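Local coordinates for methyltransferase domain-containing protein (Pyrococcus horikoshii, PDB 1VE3) that binds S-adenosylmethionine and probably acts as a Rossmann-fold methyltransferase whose methyl acceptor is not known, at residues R22-T27 with G50-L55; K34-R39 with Y59-V64; V42-C47 with Y106-D111. All coordinates share one frame; numbering follows the deposited sequence.

Contact 1: residues R22-T27 with G50-L55. With SAM (S-adenosylmethionine), chain C.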
loop_
_atom_site.group_PDB
_atom_site.type_symbol
_atom_site.label_atom_id
_atom_site.label_comp_id
_atom_site.label_asym_id
_atom_site.label_seq_id
_atom_site.Cartn_x
_atom_site.Cartn_y
_atom_site.Cartn_z
ATOM N N ARG A 22 0.578 -2.782 1.196
ATOM C CA ARG A 22 -0.873 -2.640 1.275
ATOM C C ARG A 22 -1.487 -2.601 -0.115
ATOM O O ARG A 22 -2.556 -3.163 -0.346
ATOM C CB ARG A 22 -1.252 -1.374 2.045
ATOM C CG ARG A 22 -0.931 -1.443 3.529
ATOM C CD ARG A 22 -1.404 -0.190 4.264
ATOM N NE ARG A 22 -1.316 -0.363 5.713
ATOM C CZ ARG A 22 -1.774 0.510 6.605
ATOM N NH1 ARG A 22 -2.359 1.631 6.203
ATOM N NH2 ARG A 22 -1.651 0.257 7.902
ATOM N N SER A 23 -0.800 -1.931 -1.032
ATOM C CA SER A 23 -1.248 -1.824 -2.413
ATOM C C SER A 23 -1.425 -3.214 -3.024
ATOM O O SER A 23 -2.405 -3.474 -3.722
ATOM C CB SER A 23 -0.227 -1.034 -3.235
ATOM O OG SER A 23 -0.570 -1.060 -4.611
ATOM N N ARG A 24 -0.469 -4.101 -2.756
ATOM C CA ARG A 24 -0.514 -5.463 -3.273
ATOM C C ARG A 24 -1.694 -6.224 -2.674
ATOM O O ARG A 24 -2.418 -6.927 -3.381
ATOM C CB ARG A 24 0.794 -6.181 -2.953
ATOM C CG ARG A 24 2.021 -5.546 -3.603
ATOM C CD ARG A 24 3.293 -6.122 -3.019
ATOM N NE ARG A 24 3.308 -7.565 -3.155
ATOM C CZ ARG A 24 3.485 -8.418 -2.154
ATOM N NH1 ARG A 24 3.675 -7.990 -0.912
ATOM N NH2 ARG A 24 3.447 -9.714 -2.405
ATOM N N ILE A 25 -1.889 -6.077 -1.368
ATOM C CA ILE A 25 -2.989 -6.747 -0.692
ATOM C C ILE A 25 -4.342 -6.296 -1.240
ATOM O O ILE A 25 -5.153 -7.113 -1.676
ATOM C CB ILE A 25 -2.946 -6.485 0.836
ATOM C CG1 ILE A 25 -1.777 -7.251 1.456
ATOM C CG2 ILE A 25 -4.260 -6.892 1.485
ATOM C CD1 ILE A 25 -1.618 -7.046 2.947
ATOM N N GLU A 26 -4.577 -4.991 -1.243
ATOM C CA GLU A 26 -5.850 -4.462 -1.707
ATOM C C GLU A 26 -6.126 -4.714 -3.188
ATOM O O GLU A 26 -7.275 -4.676 -3.630
ATOM C CB GLU A 26 -5.933 -2.969 -1.378
ATOM C CG GLU A 26 -5.657 -2.686 0.097
ATOM C CD GLU A 26 -5.870 -1.237 0.488
ATOM O OE1 GLU A 26 -5.428 -0.336 -0.261
ATOM O OE2 GLU A 26 -6.470 -0.999 1.559
ATOM N N THR A 27 -5.081 -4.977 -3.961
ATOM C CA THR A 27 -5.284 -5.248 -5.375
ATOM C C THR A 27 -5.760 -6.692 -5.546
ATOM O O THR A 27 -6.686 -6.965 -6.306
ATOM C CB THR A 27 -3.986 -5.025 -6.188
ATOM O OG1 THR A 27 -3.703 -3.621 -6.260
ATOM C CG2 THR A 27 -4.131 -5.574 -7.601
ATOM N N GLY A 50 4.069 -12.851 5.942
ATOM C CA GLY A 50 2.720 -13.244 6.325
ATOM C C GLY A 50 1.555 -12.305 6.060
ATOM O O GLY A 50 0.443 -12.545 6.543
ATOM N N GLY A 51 1.783 -11.249 5.289
ATOM C CA GLY A 51 0.710 -10.318 5.003
ATOM C C GLY A 51 -0.581 -10.934 4.473
ATOM O O GLY A 51 -1.672 -10.615 4.955
ATOM N N PHE A 52 -0.480 -11.813 3.480
ATOM C CA PHE A 52 -1.689 -12.409 2.920
ATOM C C PHE A 52 -2.298 -13.454 3.844
ATOM O O PHE A 52 -3.459 -13.814 3.700
ATOM C CB PHE A 52 -1.395 -12.989 1.531
ATOM C CG PHE A 52 -1.264 -11.941 0.470
ATOM C CD1 PHE A 52 -2.393 -11.413 -0.143
ATOM C CD2 PHE A 52 -0.020 -11.422 0.136
ATOM C CE1 PHE A 52 -2.287 -10.380 -1.072
ATOM C CE2 PHE A 52 0.098 -10.386 -0.797
ATOM C CZ PHE A 52 -1.038 -9.868 -1.398
ATOM N N SER A 53 -1.512 -13.932 4.799
ATOM C CA SER A 53 -2.017 -14.906 5.751
ATOM C C SER A 53 -3.006 -14.190 6.674
ATOM O O SER A 53 -4.157 -14.596 6.798
ATOM C CB SER A 53 -0.865 -15.503 6.561
ATOM O OG SER A 53 -0.036 -16.306 5.739
ATOM N N PHE A 54 -2.552 -13.108 7.302
ATOM C CA PHE A 54 -3.400 -12.335 8.199
ATOM C C PHE A 54 -4.677 -11.916 7.481
ATOM O O PHE A 54 -5.762 -11.942 8.059
ATOM C CB PHE A 54 -2.645 -11.105 8.711
ATOM C CG PHE A 54 -1.348 -11.438 9.385
ATOM C CD1 PHE A 54 -1.299 -12.426 10.367
ATOM C CD2 PHE A 54 -0.166 -10.805 9.014
ATOM C CE1 PHE A 54 -0.099 -12.783 10.962
ATOM C CE2 PHE A 54 1.047 -11.155 9.606
ATOM C CZ PHE A 54 1.080 -12.150 10.583
ATOM N N LEU A 55 -4.552 -11.535 6.217
ATOM C CA LEU A 55 -5.727 -11.134 5.450
ATOM C C LEU A 55 -6.752 -12.270 5.385
ATOM O O LEU A 55 -7.940 -12.058 5.637
ATOM C CB LEU A 55 -5.332 -10.734 4.031
ATOM C CG LEU A 55 -6.512 -10.424 3.114
ATOM C CD1 LEU A 55 -7.236 -9.195 3.633
ATOM C CD2 LEU A 55 -6.018 -10.204 1.690
HETATM N N SAM C . 4.036 -14.534 -0.838
HETATM C CA SAM C . 4.898 -13.410 -0.371
HETATM C C SAM C . 4.124 -12.098 -0.480
HETATM O O SAM C . 4.269 -11.257 0.416
HETATM O OXT SAM C . 3.388 -11.982 -1.508
HETATM C CB SAM C . 6.099 -13.351 -1.259
HETATM C CG SAM C . 7.254 -12.736 -0.638
HETATM S SD SAM C . 8.742 -12.645 -1.712
HETATM C CE SAM C . 8.310 -11.694 -3.028
HETATM C "C5'" SAM C . 9.105 -14.353 -2.143
HETATM C "C4'" SAM C . 9.410 -15.375 -0.931
HETATM O "O4'" SAM C . 9.669 -16.713 -1.481
HETATM C "C3'" SAM C . 10.698 -15.071 -0.183
HETATM O "O3'" SAM C . 10.077 -14.667 1.136
HETATM C "C2'" SAM C . 11.455 -16.325 0.090
HETATM O "O2'" SAM C . 12.066 -16.623 1.307
HETATM C "C1'" SAM C . 10.428 -17.369 -0.487
HETATM N N9 SAM C . 11.082 -18.566 -1.030
HETATM C C8 SAM C . 12.108 -18.737 -1.960
HETATM N N7 SAM C . 12.414 -19.991 -2.186
HETATM C C5 SAM C . 11.570 -20.693 -1.382
HETATM C C6 SAM C . 11.357 -22.117 -1.124
HETATM N N6 SAM C . 12.073 -23.075 -1.736
HETATM N N1 SAM C . 10.367 -22.514 -0.199
HETATM C C2 SAM C . 9.616 -21.565 0.447
HETATM N N3 SAM C . 9.734 -20.219 0.281
HETATM C C4 SAM C . 10.730 -19.832 -0.650
#

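Contact 2: residues K34-R39 with Y59-V64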
loop_
_atom_site.group_PDB
_atom_site.type_symbol
_atom_site.label_atom_id
_atom_site.label_comp_id
_atom_site.label_asym_id
_atom_site.label_seq_id
_atom_site.Cartn_x
_atom_site.Cartn_y
_atom_site.Cartn_z
ATOM N N LYS A 34 -13.177 -13.737 -4.743
ATOM C CA LYS A 34 -14.026 -14.136 -5.851
ATOM C C LYS A 34 -13.905 -15.635 -6.097
ATOM O O LYS A 34 -14.783 -16.241 -6.713
ATOM C CB LYS A 34 -13.629 -13.368 -7.114
ATOM C CG LYS A 34 -14.431 -13.719 -8.357
ATOM C CD LYS A 34 -14.057 -12.795 -9.506
ATOM C CE LYS A 34 -14.815 -13.137 -10.773
ATOM N NZ LYS A 34 -14.528 -12.168 -11.872
ATOM N N TYR A 35 -12.826 -16.234 -5.604
ATOM C CA TYR A 35 -12.601 -17.660 -5.801
ATOM C C TYR A 35 -12.385 -18.428 -4.504
ATOM O O TYR A 35 -12.053 -19.611 -4.521
ATOM C CB TYR A 35 -11.410 -17.862 -6.738
ATOM C CG TYR A 35 -11.617 -17.256 -8.108
ATOM C CD1 TYR A 35 -12.613 -17.733 -8.955
ATOM C CD2 TYR A 35 -10.821 -16.205 -8.555
ATOM C CE1 TYR A 35 -12.811 -17.179 -10.216
ATOM C CE2 TYR A 35 -11.011 -15.645 -9.814
ATOM C CZ TYR A 35 -12.008 -16.138 -10.638
ATOM O OH TYR A 35 -12.195 -15.591 -11.888
HETATM N N MSE A 36 -12.576 -17.754 -3.378
HETATM C CA MSE A 36 -12.402 -18.392 -2.079
HETATM C C MSE A 36 -13.635 -18.162 -1.219
HETATM O O MSE A 36 -13.536 -17.804 -0.044
HETATM C CB MSE A 36 -11.160 -17.839 -1.377
HETATM C CG MSE A 36 -9.851 -18.173 -2.082
HETATM SE SE MSE A 36 -8.280 -17.423 -1.218
HETATM C CE MSE A 36 -8.091 -18.668 0.236
ATOM N N LYS A 37 -14.803 -18.366 -1.819
ATOM C CA LYS A 37 -16.061 -18.179 -1.113
ATOM C C LYS A 37 -16.189 -19.159 0.047
ATOM O O LYS A 37 -16.559 -18.768 1.153
ATOM C CB LYS A 37 -17.231 -18.333 -2.087
ATOM C CG LYS A 37 -17.290 -17.234 -3.143
ATOM C CD LYS A 37 -18.472 -17.424 -4.083
ATOM C CE LYS A 37 -18.647 -16.233 -5.018
ATOM N NZ LYS A 37 -17.455 -15.987 -5.880
ATOM N N LYS A 38 -15.872 -20.427 -0.195
ATOM C CA LYS A 38 -15.950 -21.428 0.865
ATOM C C LYS A 38 -14.694 -21.402 1.730
ATOM O O LYS A 38 -13.583 -21.588 1.232
ATOM C CB LYS A 38 -16.127 -22.830 0.276
ATOM C CG LYS A 38 -16.279 -23.917 1.333
ATOM C CD LYS A 38 -16.622 -25.265 0.720
ATOM C CE LYS A 38 -17.039 -26.263 1.796
ATOM N NZ LYS A 38 -17.451 -27.589 1.245
ATOM N N ARG A 39 -14.871 -21.175 3.027
ATOM C CA ARG A 39 -13.741 -21.130 3.943
ATOM C C ARG A 39 -13.153 -22.522 4.072
ATOM O O ARG A 39 -13.825 -23.512 3.777
ATOM C CB ARG A 39 -14.176 -20.627 5.325
ATOM C CG ARG A 39 -15.004 -19.347 5.291
ATOM C CD ARG A 39 -14.318 -18.253 4.498
ATOM N NE ARG A 39 -15.178 -17.088 4.320
ATOM C CZ ARG A 39 -14.900 -16.067 3.515
ATOM N NH1 ARG A 39 -13.780 -16.061 2.808
ATOM N NH2 ARG A 39 -15.746 -15.053 3.409
ATOM N N TYR A 59 -10.688 -13.215 7.247
ATOM C CA TYR A 59 -11.849 -13.552 6.437
ATOM C C TYR A 59 -12.434 -14.891 6.872
ATOM O O TYR A 59 -13.338 -15.429 6.230
ATOM C CB TYR A 59 -11.464 -13.596 4.959
ATOM C CG TYR A 59 -11.628 -12.274 4.250
ATOM C CD1 TYR A 59 -12.896 -11.785 3.934
ATOM C CD2 TYR A 59 -10.522 -11.514 3.888
ATOM C CE1 TYR A 59 -13.057 -10.575 3.271
ATOM C CE2 TYR A 59 -10.669 -10.301 3.225
ATOM C CZ TYR A 59 -11.939 -9.836 2.916
ATOM O OH TYR A 59 -12.089 -8.644 2.238
ATOM N N GLY A 60 -11.904 -15.424 7.966
ATOM C CA GLY A 60 -12.396 -16.685 8.484
ATOM C C GLY A 60 -11.779 -17.931 7.877
ATOM O O GLY A 60 -12.489 -18.891 7.587
ATOM N N PHE A 61 -10.465 -17.919 7.680
ATOM C CA PHE A 61 -9.760 -19.071 7.126
ATOM C C PHE A 61 -8.750 -19.593 8.138
ATOM O O PHE A 61 -8.217 -18.831 8.944
ATOM C CB PHE A 61 -9.018 -18.684 5.846
ATOM C CG PHE A 61 -9.896 -18.568 4.640
ATOM C CD1 PHE A 61 -10.236 -19.696 3.902
ATOM C CD2 PHE A 61 -10.384 -17.331 4.235
ATOM C CE1 PHE A 61 -11.045 -19.595 2.778
ATOM C CE2 PHE A 61 -11.194 -17.217 3.114
ATOM C CZ PHE A 61 -11.527 -18.353 2.382
ATOM N N GLU A 62 -8.501 -20.898 8.099
ATOM C CA GLU A 62 -7.525 -21.526 8.984
ATOM C C GLU A 62 -6.235 -21.459 8.170
ATOM O O GLU A 62 -6.086 -22.176 7.174
ATOM C CB GLU A 62 -7.926 -22.977 9.258
ATOM C CG GLU A 62 -7.004 -23.706 10.217
ATOM C CD GLU A 62 -7.433 -25.137 10.460
ATOM O OE1 GLU A 62 -6.718 -25.856 11.189
ATOM O OE2 GLU A 62 -8.484 -25.543 9.920
ATOM N N VAL A 63 -5.304 -20.609 8.596
ATOM C CA VAL A 63 -4.071 -20.404 7.839
ATOM C C VAL A 63 -2.743 -20.938 8.357
ATOM O O VAL A 63 -2.437 -20.870 9.548
ATOM C CB VAL A 63 -3.877 -18.896 7.553
ATOM C CG1 VAL A 63 -2.700 -18.688 6.616
ATOM C CG2 VAL A 63 -5.149 -18.320 6.967
ATOM N N VAL A 64 -1.949 -21.453 7.425
ATOM C CA VAL A 64 -0.619 -21.965 7.717
ATOM C C VAL A 64 0.341 -21.309 6.728
ATOM O O VAL A 64 0.158 -21.409 5.512
ATOM C CB VAL A 64 -0.536 -23.484 7.533
ATOM C CG1 VAL A 64 0.848 -23.967 7.910
ATOM C CG2 VAL A 64 -1.597 -24.170 8.385
#

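Contact 3: residues V42-C47 with Y106-D111. With SAM (S-adenosylmethionine), chain C.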
loop_
_atom_site.group_PDB
_atom_site.type_symbol
_atom_site.label_atom_id
_atom_site.label_comp_id
_atom_site.label_asym_id
_atom_site.label_seq_id
_atom_site.Cartn_x
_atom_site.Cartn_y
_atom_site.Cartn_z
ATOM N N VAL A 42 -6.039 -23.164 4.530
ATOM C CA VAL A 42 -5.190 -22.552 3.515
ATOM C C VAL A 42 -3.692 -22.636 3.799
ATOM O O VAL A 42 -3.256 -22.506 4.942
ATOM C CB VAL A 42 -5.548 -21.060 3.326
ATOM C CG1 VAL A 42 -4.772 -20.483 2.154
ATOM C CG2 VAL A 42 -7.045 -20.905 3.110
ATOM N N LEU A 43 -2.912 -22.859 2.744
ATOM C CA LEU A 43 -1.459 -22.916 2.863
ATOM C C LEU A 43 -0.858 -21.739 2.091
ATOM O O LEU A 43 -1.047 -21.615 0.877
ATOM C CB LEU A 43 -0.907 -24.226 2.294
ATOM C CG LEU A 43 0.628 -24.245 2.176
ATOM C CD1 LEU A 43 1.239 -24.212 3.562
ATOM C CD2 LEU A 43 1.094 -25.491 1.419
ATOM N N ASP A 44 -0.151 -20.866 2.803
ATOM C CA ASP A 44 0.489 -19.708 2.182
ATOM C C ASP A 44 1.930 -20.123 1.870
ATOM O O ASP A 44 2.829 -19.959 2.696
ATOM C CB ASP A 44 0.479 -18.509 3.146
ATOM C CG ASP A 44 0.857 -17.206 2.462
ATOM O OD1 ASP A 44 1.320 -17.253 1.303
ATOM O OD2 ASP A 44 0.698 -16.131 3.083
ATOM N N LEU A 45 2.138 -20.667 0.677
ATOM C CA LEU A 45 3.456 -21.138 0.269
ATOM C C LEU A 45 4.363 -19.962 -0.105
ATOM O O LEU A 45 4.026 -19.150 -0.980
ATOM C CB LEU A 45 3.305 -22.117 -0.901
ATOM C CG LEU A 45 4.487 -23.051 -1.179
ATOM C CD1 LEU A 45 4.926 -23.733 0.110
ATOM C CD2 LEU A 45 4.076 -24.081 -2.213
ATOM N N ALA A 46 5.521 -19.893 0.551
ATOM C CA ALA A 46 6.468 -18.794 0.352
ATOM C C ALA A 46 5.709 -17.543 0.821
ATOM O O ALA A 46 5.521 -16.594 0.059
ATOM C CB ALA A 46 6.857 -18.675 -1.139
ATOM N N CYS A 47 5.276 -17.570 2.084
ATOM C CA CYS A 47 4.486 -16.485 2.681
ATOM C C CYS A 47 5.179 -15.156 2.980
ATOM O O CYS A 47 4.507 -14.158 3.257
ATOM C CB CYS A 47 3.828 -16.978 3.974
ATOM S SG CYS A 47 5.008 -17.501 5.243
ATOM N N TYR A 106 -6.976 -24.961 0.129
ATOM C CA TYR A 106 -6.389 -23.895 -0.679
ATOM C C TYR A 106 -4.895 -23.788 -0.429
ATOM O O TYR A 106 -4.401 -24.084 0.656
ATOM C CB TYR A 106 -6.984 -22.521 -0.346
ATOM C CG TYR A 106 -8.457 -22.346 -0.582
ATOM C CD1 TYR A 106 -9.373 -22.559 0.443
ATOM C CD2 TYR A 106 -8.937 -21.928 -1.823
ATOM C CE1 TYR A 106 -10.731 -22.356 0.244
ATOM C CE2 TYR A 106 -10.293 -21.721 -2.035
ATOM C CZ TYR A 106 -11.187 -21.937 -0.994
ATOM O OH TYR A 106 -12.537 -21.733 -1.186
ATOM N N VAL A 107 -4.192 -23.341 -1.457
ATOM C CA VAL A 107 -2.762 -23.122 -1.406
ATOM C C VAL A 107 -2.556 -21.878 -2.248
ATOM O O VAL A 107 -2.856 -21.885 -3.439
ATOM C CB VAL A 107 -1.979 -24.289 -2.039
ATOM C CG1 VAL A 107 -0.521 -23.908 -2.199
ATOM C CG2 VAL A 107 -2.109 -25.530 -1.170
ATOM N N ILE A 108 -2.086 -20.799 -1.628
ATOM C CA ILE A 108 -1.842 -19.565 -2.366
ATOM C C ILE A 108 -0.342 -19.409 -2.538
ATOM O O ILE A 108 0.440 -19.754 -1.646
ATOM C CB ILE A 108 -2.441 -18.331 -1.648
ATOM C CG1 ILE A 108 -1.755 -18.109 -0.297
ATOM C CG2 ILE A 108 -3.932 -18.542 -1.454
ATOM C CD1 ILE A 108 -2.250 -16.873 0.450
ATOM N N PHE A 109 0.044 -18.891 -3.698
ATOM C CA PHE A 109 1.443 -18.732 -4.081
ATOM C C PHE A 109 1.525 -17.384 -4.807
ATOM O O PHE A 109 1.168 -17.263 -5.990
ATOM C CB PHE A 109 1.798 -19.915 -5.000
ATOM C CG PHE A 109 3.247 -20.026 -5.355
ATOM C CD1 PHE A 109 4.231 -19.986 -4.375
ATOM C CD2 PHE A 109 3.625 -20.249 -6.675
ATOM C CE1 PHE A 109 5.570 -20.166 -4.702
ATOM C CE2 PHE A 109 4.965 -20.433 -7.016
ATOM C CZ PHE A 109 5.938 -20.393 -6.026
ATOM N N ILE A 110 1.999 -16.371 -4.086
ATOM C CA ILE A 110 2.056 -15.017 -4.619
ATOM C C ILE A 110 3.438 -14.392 -4.822
ATOM O O ILE A 110 4.297 -14.475 -3.954
ATOM C CB ILE A 110 1.212 -14.080 -3.709
ATOM C CG1 ILE A 110 -0.243 -14.574 -3.685
ATOM C CG2 ILE A 110 1.307 -12.640 -4.193
ATOM C CD1 ILE A 110 -1.165 -13.779 -2.774
ATOM N N ASP A 111 3.628 -13.752 -5.976
ATOM C CA ASP A 111 4.881 -13.069 -6.313
ATOM C C ASP A 111 6.136 -13.815 -5.868
ATOM O O ASP A 111 6.986 -13.225 -5.207
ATOM C CB ASP A 111 4.919 -11.674 -5.661
ATOM C CG ASP A 111 3.951 -10.684 -6.289
ATOM O OD1 ASP A 111 3.966 -10.540 -7.531
ATOM O OD2 ASP A 111 3.187 -10.025 -5.535
HETATM N N SAM C . 4.036 -14.534 -0.838
HETATM C CA SAM C . 4.898 -13.410 -0.371
HETATM C C SAM C . 4.124 -12.098 -0.480
HETATM O O SAM C . 4.269 -11.257 0.416
HETATM O OXT SAM C . 3.388 -11.982 -1.508
HETATM C CB SAM C . 6.099 -13.351 -1.259
HETATM C CG SAM C . 7.254 -12.736 -0.638
HETATM S SD SAM C . 8.742 -12.645 -1.712
HETATM C CE SAM C . 8.310 -11.694 -3.028
HETATM C "C5'" SAM C . 9.105 -14.353 -2.143
HETATM C "C4'" SAM C . 9.410 -15.375 -0.931
HETATM O "O4'" SAM C . 9.669 -16.713 -1.481
HETATM C "C3'" SAM C . 10.698 -15.071 -0.183
HETATM O "O3'" SAM C . 10.077 -14.667 1.136
HETATM C "C2'" SAM C . 11.455 -16.325 0.090
HETATM O "O2'" SAM C . 12.066 -16.623 1.307
HETATM C "C1'" SAM C . 10.428 -17.369 -0.487
HETATM N N9 SAM C . 11.082 -18.566 -1.030
HETATM C C8 SAM C . 12.108 -18.737 -1.960
HETATM N N7 SAM C . 12.414 -19.991 -2.186
HETATM C C5 SAM C . 11.570 -20.693 -1.382
HETATM C C6 SAM C . 11.357 -22.117 -1.124
HETATM N N6 SAM C . 12.073 -23.075 -1.736
HETATM N N1 SAM C . 10.367 -22.514 -0.199
HETATM C C2 SAM C . 9.616 -21.565 0.447
HETATM N N3 SAM C . 9.734 -20.219 0.281
HETATM C C4 SAM C . 10.730 -19.832 -0.650
HETATM O O HOH W 1 2.418 -17.105 -1.227
#

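Contact 1: residues R22-T27 with G50-L55
Arg24 sets a face of its guanidinium against the rim of the Phe52 ring. CE2 of Phe52 lies over that face, 3.8 Å from Arg24 NH2, while NH2 sits near the plane of the ring, at its edge. The Arg24 chain is bent at chi3 (56°), which turns NE out of the line of the extended part. Ile25 takes a face of the same ring. Its CG1 is 4.2 Å from the Phe52 ring centroid and 20° off the normal, a CH-pi contact offset toward the rim. The two side chains slide past each other in opposite directions. Further along, CG2 of Ile25 meets CD2 of Leu55 at 3.8 Å. CD1 of Ile25 lies 4.1 Å from the carbonyl O of Gly51. The segments 22-27 and 51-55 run at 44° to each other. Gly50, the N-cap of the second helix, has backbone angles that suit glycine, as expected in the glycine-rich turn of motif I. Leu28 and Leu32 of helix 19-34 and Ile108 and Ile110 of the central sheet also touch the Phe52 ring. An alanine in place of Phe52 would probably open a gap beside Ile25 and leave one face of the Arg24 guanidinium without its aromatic neighbour. NH2 of Arg24 hydrogen-bonds to OXT of S-adenosylmethionine; the modelled length is too short to be taken literally. The same nitrogen forms a salt bridge with Asp111, and Tyr21 makes a cation-pi contact with the guanidinium. The positive charge is therefore likely to be shared between Asp111 and the ligand carboxylate, with the Phe52 rim lying against the group that carries it.

Contact 2: residues K34-R39 with Y59-V64
Phe61 lies between Met36 and Arg39, with one of them over each face of its ring. CD of Arg39 is 3.7 Å from the Phe61 ring centroid, a CH-pi contact. The bend at chi2 of Arg39 (-53°) carries CD over the ring. Its guanidinium is modelled nearly perpendicular to the ring, the planes being 89° apart, but too close to the ring edge, so its exact placement is doubtful. On the opposite face is the methyl CE of Met36, present as selenomethionine, 4.2 Å from the Phe61 centroid. Its SE lies obliquely at 5.4 Å from the same centroid, a Met-aromatic contact. The carbonyl O of Met36 meets the ring at its edge, in plane, 3.2 Å from Phe61 CZ. The backbone O of Tyr59 sits over one face of the Arg39 guanidinium, 3.1 Å from NE of Arg39, but the angle is too poor for a hydrogen bond. Gly60 is the C-prime residue of a Schellman motif that ends helix 51-58. The contact thus joins the loop after helix 19-34 to the turn between helix 51-58 and strand 62-67. Leu56 of that helix and Val42 of strand 41-45 pack on both Met36 and Phe61, and Tyr106 of strand 104-110 also touches Met36.

Contact 3: residues V42-C47 with Y106-D111
The carbonyl O of Leu43 accepts a hydrogen bond from Ile108 N at 2.8 Å, nearly along the C=O axis, and a CA-H contact from Val107 at 3.2 Å. Leu43 N donates to Tyr106 O, and Leu45 N to Ile108 O. These bonds make strands 42-45 and 106-110 parallel neighbours. On one face of the sheet, CG2 of Val42 packs on CB of Tyr106 at 3.8 Å. Ile108 follows on this face with CG1 between its own backbone N and carbonyl carbon (chi1 64°). That places CG1 3.6 Å from OD1 of Asp44. The other carboxylate oxygen, OD2, is hydrogen-bonded to Ser53. On the other face, Leu43 and Val107 lie side by side and point the same way, with Val107 resting on Val128 of helix 118-131. The Phe109 ring turns its edge to the carbonyl O of Leu45 and to CB of Ala46. The strands draw apart toward their carboxyl ends, and a water sits between them. It accepts from Ile110 N at 3.0 Å and is hydrogen-bonded to Asp44 OD1 and Leu45 O, though it has more acceptors around it than protons to give. Just beyond, the amino N of S-adenosylmethionine donates to Ala46 O at 2.7 Å and to Ile110 O at 3.1 Å. Ligand binding at the carboxyl ends of parallel strands is the hallmark of Rossmann-like methyltransferases. Two backbone carbonyls, one from each segment, grip the ligand amino group, and they would favour it as a positively charged ammonium.

From the N terminus, helix 19-34 supplies 22-27, the first half of contact 1. Segment 34-39 in the following loop opens contact 2, and strand 41-45 opens contact 3. Contact 1 then closes at helix 51-58, contact 2 at the turn leading into strand 62-67, and contact 3 much later, at strand 104-110. Each pair of contacts crosses; none nests. Contacts 1 and 3 meet through Ser53 with Asp44 and Arg24 with Asp111, and both reach S-adenosylmethionine. Contact 2 lies farther from the ligand. It joins contact 3 through Lys38 O and Tyr106 OH, and Val64 O and Asp44 N. Together they tie two helices to three neighbouring parallel strands.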